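Local coordinates for protein ACDH-11, isoform b (Caenorhabditis elegans, PDB 4Y9J), which belongs to the acyl-CoA dehydrogenase family of flavoproteins and binds flavin-adenine dinucleotide within a four-chain assembly, at residues T191-G196 / Y220-S225. Numbering follows the deposited sequence.
Sequences TEKKGG and YKWFSS. With FAD (flavin-adenine dinucleotide), chain E.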
loop_
_atom_site.group_PDB
_atom_site.type_symbol
_atom_site.label_atom_id
_atom_site.label_comp_id
_atom_site.label_asym_id
_atom_site.label_seq_id
_atom_site.Cartn_x
_atom_site.Cartn_y
_atom_site.Cartn_z
ATOM N N THR B 191 14.127 4.179 -26.739
ATOM C CA THR B 191 14.362 2.834 -26.278
ATOM C C THR B 191 13.185 1.934 -26.542
ATOM O O THR B 191 12.039 2.280 -26.217
ATOM C CB THR B 191 14.785 2.786 -24.843
ATOM O OG1 THR B 191 15.957 3.559 -24.643
ATOM C CG2 THR B 191 15.000 1.335 -24.390
ATOM N N GLU B 192 13.465 0.780 -27.147
ATOM C CA GLU B 192 12.426 -0.215 -27.389
ATOM C C GLU B 192 12.850 -1.579 -26.807
ATOM O O GLU B 192 13.990 -1.732 -26.392
ATOM C CB GLU B 192 12.093 -0.276 -28.859
ATOM C CG GLU B 192 11.618 1.093 -29.425
ATOM C CD GLU B 192 10.828 1.031 -30.683
ATOM O OE1 GLU B 192 10.469 -0.081 -31.176
ATOM O OE2 GLU B 192 10.592 2.138 -31.272
ATOM N N LYS B 193 11.988 -2.595 -26.874
ATOM C CA LYS B 193 12.314 -3.846 -26.209
ATOM C C LYS B 193 13.605 -4.511 -26.798
ATOM O O LYS B 193 14.423 -5.083 -26.072
ATOM C CB LYS B 193 11.153 -4.819 -26.238
ATOM C CG LYS B 193 9.972 -4.379 -25.360
ATOM C CD LYS B 193 8.785 -5.339 -25.469
ATOM C CE LYS B 193 7.963 -5.050 -26.705
ATOM N NZ LYS B 193 6.911 -6.021 -26.934
ATOM N N LYS B 194 13.703 -4.437 -28.096
ATOM C CA LYS B 194 14.844 -5.046 -28.819
ATOM C C LYS B 194 16.154 -4.305 -28.656
ATOM O O LYS B 194 17.226 -4.852 -28.907
ATOM C CB LYS B 194 14.527 -5.233 -30.245
ATOM C CG LYS B 194 13.851 -6.550 -30.506
ATOM C CD LYS B 194 13.897 -6.943 -31.990
ATOM C CE LYS B 194 15.341 -7.125 -32.381
ATOM N NZ LYS B 194 15.514 -7.544 -33.810
ATOM N N GLY B 195 16.089 -3.036 -28.338
ATOM C CA GLY B 195 17.346 -2.346 -28.054
ATOM C C GLY B 195 17.176 -0.912 -27.609
ATOM O O GLY B 195 16.231 -0.221 -28.057
ATOM N N GLY B 196 18.077 -0.524 -26.702
ATOM C CA GLY B 196 18.181 0.834 -26.241
ATOM C C GLY B 196 19.485 1.447 -26.621
ATOM O O GLY B 196 19.509 2.485 -27.288
ATOM N N TYR B 220 5.998 0.308 -29.964
ATOM C CA TYR B 220 5.992 0.111 -28.551
ATOM C C TYR B 220 7.215 0.795 -27.937
ATOM O O TYR B 220 8.344 0.407 -28.284
ATOM C CB TYR B 220 5.991 -1.378 -28.212
ATOM C CG TYR B 220 5.617 -1.679 -26.767
ATOM C CD1 TYR B 220 6.496 -1.518 -25.701
ATOM C CD2 TYR B 220 4.390 -2.215 -26.496
ATOM C CE1 TYR B 220 6.117 -1.842 -24.402
ATOM C CE2 TYR B 220 3.984 -2.474 -25.206
ATOM C CZ TYR B 220 4.833 -2.332 -24.165
ATOM O OH TYR B 220 4.352 -2.611 -22.903
ATOM N N LYS B 221 7.030 1.815 -27.107
ATOM C CA LYS B 221 8.151 2.508 -26.488
ATOM C C LYS B 221 8.353 1.899 -25.100
ATOM O O LYS B 221 7.479 1.917 -24.244
ATOM C CB LYS B 221 7.879 3.990 -26.452
ATOM C CG LYS B 221 7.720 4.564 -27.832
ATOM C CD LYS B 221 9.011 4.404 -28.685
ATOM C CE LYS B 221 8.806 4.869 -30.103
ATOM N NZ LYS B 221 10.115 4.935 -30.809
ATOM N N TRP B 222 9.521 1.333 -24.884
ATOM C CA TRP B 222 9.777 0.465 -23.731
ATOM C C TRP B 222 10.125 1.212 -22.475
ATOM O O TRP B 222 9.874 0.676 -21.401
ATOM C CB TRP B 222 10.882 -0.530 -24.118
ATOM C CG TRP B 222 11.357 -1.530 -23.140
ATOM C CD1 TRP B 222 12.688 -1.836 -22.917
ATOM C CD2 TRP B 222 10.598 -2.505 -22.430
ATOM N NE1 TRP B 222 12.797 -2.853 -22.005
ATOM C CE2 TRP B 222 11.528 -3.313 -21.711
ATOM C CE3 TRP B 222 9.229 -2.818 -22.346
ATOM C CZ2 TRP B 222 11.112 -4.357 -20.886
ATOM C CZ3 TRP B 222 8.816 -3.848 -21.508
ATOM C CH2 TRP B 222 9.757 -4.597 -20.778
ATOM N N PHE B 223 10.771 2.375 -22.596
ATOM C CA PHE B 223 11.009 3.289 -21.483
ATOM C C PHE B 223 10.647 4.676 -21.988
ATOM O O PHE B 223 11.327 5.169 -22.906
ATOM C CB PHE B 223 12.473 3.400 -20.993
ATOM C CG PHE B 223 12.959 2.207 -20.183
ATOM C CD1 PHE B 223 13.189 0.970 -20.790
ATOM C CD2 PHE B 223 13.093 2.292 -18.803
ATOM C CE1 PHE B 223 13.617 -0.136 -19.996
ATOM C CE2 PHE B 223 13.500 1.188 -18.042
ATOM C CZ PHE B 223 13.747 -0.006 -18.651
ATOM N N SER B 224 9.646 5.294 -21.350
ATOM C CA SER B 224 9.264 6.703 -21.685
ATOM C C SER B 224 9.092 7.486 -20.410
ATOM O O SER B 224 8.043 7.397 -19.754
ATOM C CB SER B 224 7.938 6.676 -22.456
ATOM O OG SER B 224 8.103 6.064 -23.679
ATOM N N SER B 225 10.130 8.180 -20.007
ATOM C CA SER B 225 10.134 8.986 -18.825
ATOM C C SER B 225 9.435 10.340 -18.995
ATOM O O SER B 225 9.389 10.896 -20.070
ATOM C CB SER B 225 11.571 9.189 -18.350
ATOM O OG SER B 225 12.109 7.987 -17.857
HETATM P PA FAD E . 21.295 -2.958 -23.504
HETATM O O1A FAD E . 21.955 -2.227 -24.673
HETATM O O2A FAD E . 20.436 -4.193 -23.826
HETATM O O5B FAD E . 22.429 -3.573 -22.533
HETATM C C5B FAD E . 23.399 -2.698 -21.968
HETATM C C4B FAD E . 24.662 -3.493 -21.785
HETATM O O4B FAD E . 25.027 -3.939 -23.109
HETATM C C3B FAD E . 25.793 -2.712 -21.197
HETATM O O3B FAD E . 26.839 -3.589 -20.632
HETATM C C2B FAD E . 26.400 -2.173 -22.478
HETATM O O2B FAD E . 27.758 -1.746 -22.285
HETATM C C1B FAD E . 26.307 -3.416 -23.395
HETATM N N9A FAD E . 26.479 -3.064 -24.817
HETATM C C8A FAD E . 25.540 -2.509 -25.646
HETATM N N7A FAD E . 26.093 -2.270 -26.870
HETATM C C5A FAD E . 27.385 -2.722 -26.841
HETATM C C6A FAD E . 28.500 -2.780 -27.789
HETATM N N6A FAD E . 28.334 -2.332 -29.065
HETATM N N1A FAD E . 29.665 -3.307 -27.337
HETATM C C2A FAD E . 29.825 -3.727 -26.076
HETATM N N3A FAD E . 28.856 -3.714 -25.161
HETATM C C4A FAD E . 27.636 -3.230 -25.491
HETATM N N1 FAD E . 15.012 5.557 -22.878
HETATM C C2 FAD E . 14.252 6.433 -23.603
HETATM O O2 FAD E . 14.404 6.425 -24.853
HETATM N N3 FAD E . 13.484 7.331 -23.087
HETATM C C4 FAD E . 13.250 7.494 -21.806
HETATM O O4 FAD E . 12.492 8.341 -21.388
HETATM C C4X FAD E . 14.025 6.556 -20.917
HETATM N N5 FAD E . 13.727 6.580 -19.543
HETATM C C5X FAD E . 14.501 5.633 -18.816
HETATM C C6 FAD E . 14.279 5.671 -17.407
HETATM C C7 FAD E . 15.040 4.773 -16.585
HETATM C C7M FAD E . 14.791 4.891 -15.116
HETATM C C8 FAD E . 15.925 3.822 -17.225
HETATM C C8M FAD E . 16.719 2.834 -16.354
HETATM C C9 FAD E . 16.145 3.776 -18.597
HETATM C C9A FAD E . 15.407 4.672 -19.439
HETATM N N10 FAD E . 15.577 4.613 -20.794
HETATM C C10 FAD E . 14.843 5.554 -21.558
HETATM C "C1'" FAD E . 16.377 3.619 -21.413
HETATM C "C2'" FAD E . 17.905 3.753 -21.435
HETATM O "O2'" FAD E . 18.354 4.695 -22.389
HETATM C "C3'" FAD E . 18.497 2.381 -21.746
HETATM O "O3'" FAD E . 18.168 1.587 -20.633
HETATM C "C4'" FAD E . 19.994 2.464 -21.977
HETATM O "O4'" FAD E . 20.308 3.266 -23.117
HETATM C "C5'" FAD E . 20.606 1.064 -22.107
HETATM O "O5'" FAD E . 19.971 0.344 -23.242
HETATM P P FAD E . 19.211 -1.092 -22.894
HETATM O O1P FAD E . 18.363 -0.871 -21.706
HETATM O O2P FAD E . 18.631 -1.607 -24.188
HETATM O O3P FAD E . 20.481 -2.041 -22.489
HETATM O O HOH W 1 11.050 5.034 -25.666
HETATM O O HOH W 2 8.008 -1.160 -31.402
HETATM O O HOH W 3 9.422 -2.134 -27.678
#
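Thr191 O receives the N-H of Trp222 at 3.0 Å (157° at the hydrogen), and a water donates to the same oxygen and to Phe223 O, giving the corner at Trp222 two links to loop 191-196. Phe223 N, by contrast, is buried without a partner.

Glu192 CG and CD pass beside Tyr220 O, and Glu192 OE2 takes Lys221 NZ at 2.9 Å on the anti side of the carboxylate, in a salt bridge; Thr205 OG1 also bonds OE2. OE1 is held by Asp204 N and by a water that accepts from Tyr220 N. Lys221 NZ lies among four oxygens, Glu192 OE2, Trp189 O, Leu235 O and Thr234 OG1, which share its three hydrogens; a long, charged side chain suits this ring of acceptors. A third water joins Lys193 N to Tyr220 O.

Lys193 serves through its methylenes as well as its charge. CG lies over one face of the Trp222 indole, 3.8 Å from the six-membered ring's centroid, as a CH-pi contact; the bend at chi3 (-81°) then carries CE and NZ over Tyr220, with NZ 4.6 Å from the ring centroid in a cation-pi contact. NZ also donates to Thr14 O and Phe17 O of the second subunit.

Towards the flavin, Thr191 gives N-H to FAD O2 (2.9 Å) and its hydroxyl OG1 to FAD N1 (2.8 Å), while its methyl CG2 packs on Phe223 CD1. Small Ser225 gives N-H to FAD O4 (2.7 Å) and brings OG to FAD N5. Phe223 CB sits against FAD C10 and N10, its ring oblique near C9A. Loop and strand thus line the flavin site of the acyl-CoA dehydrogenase middle beta domain.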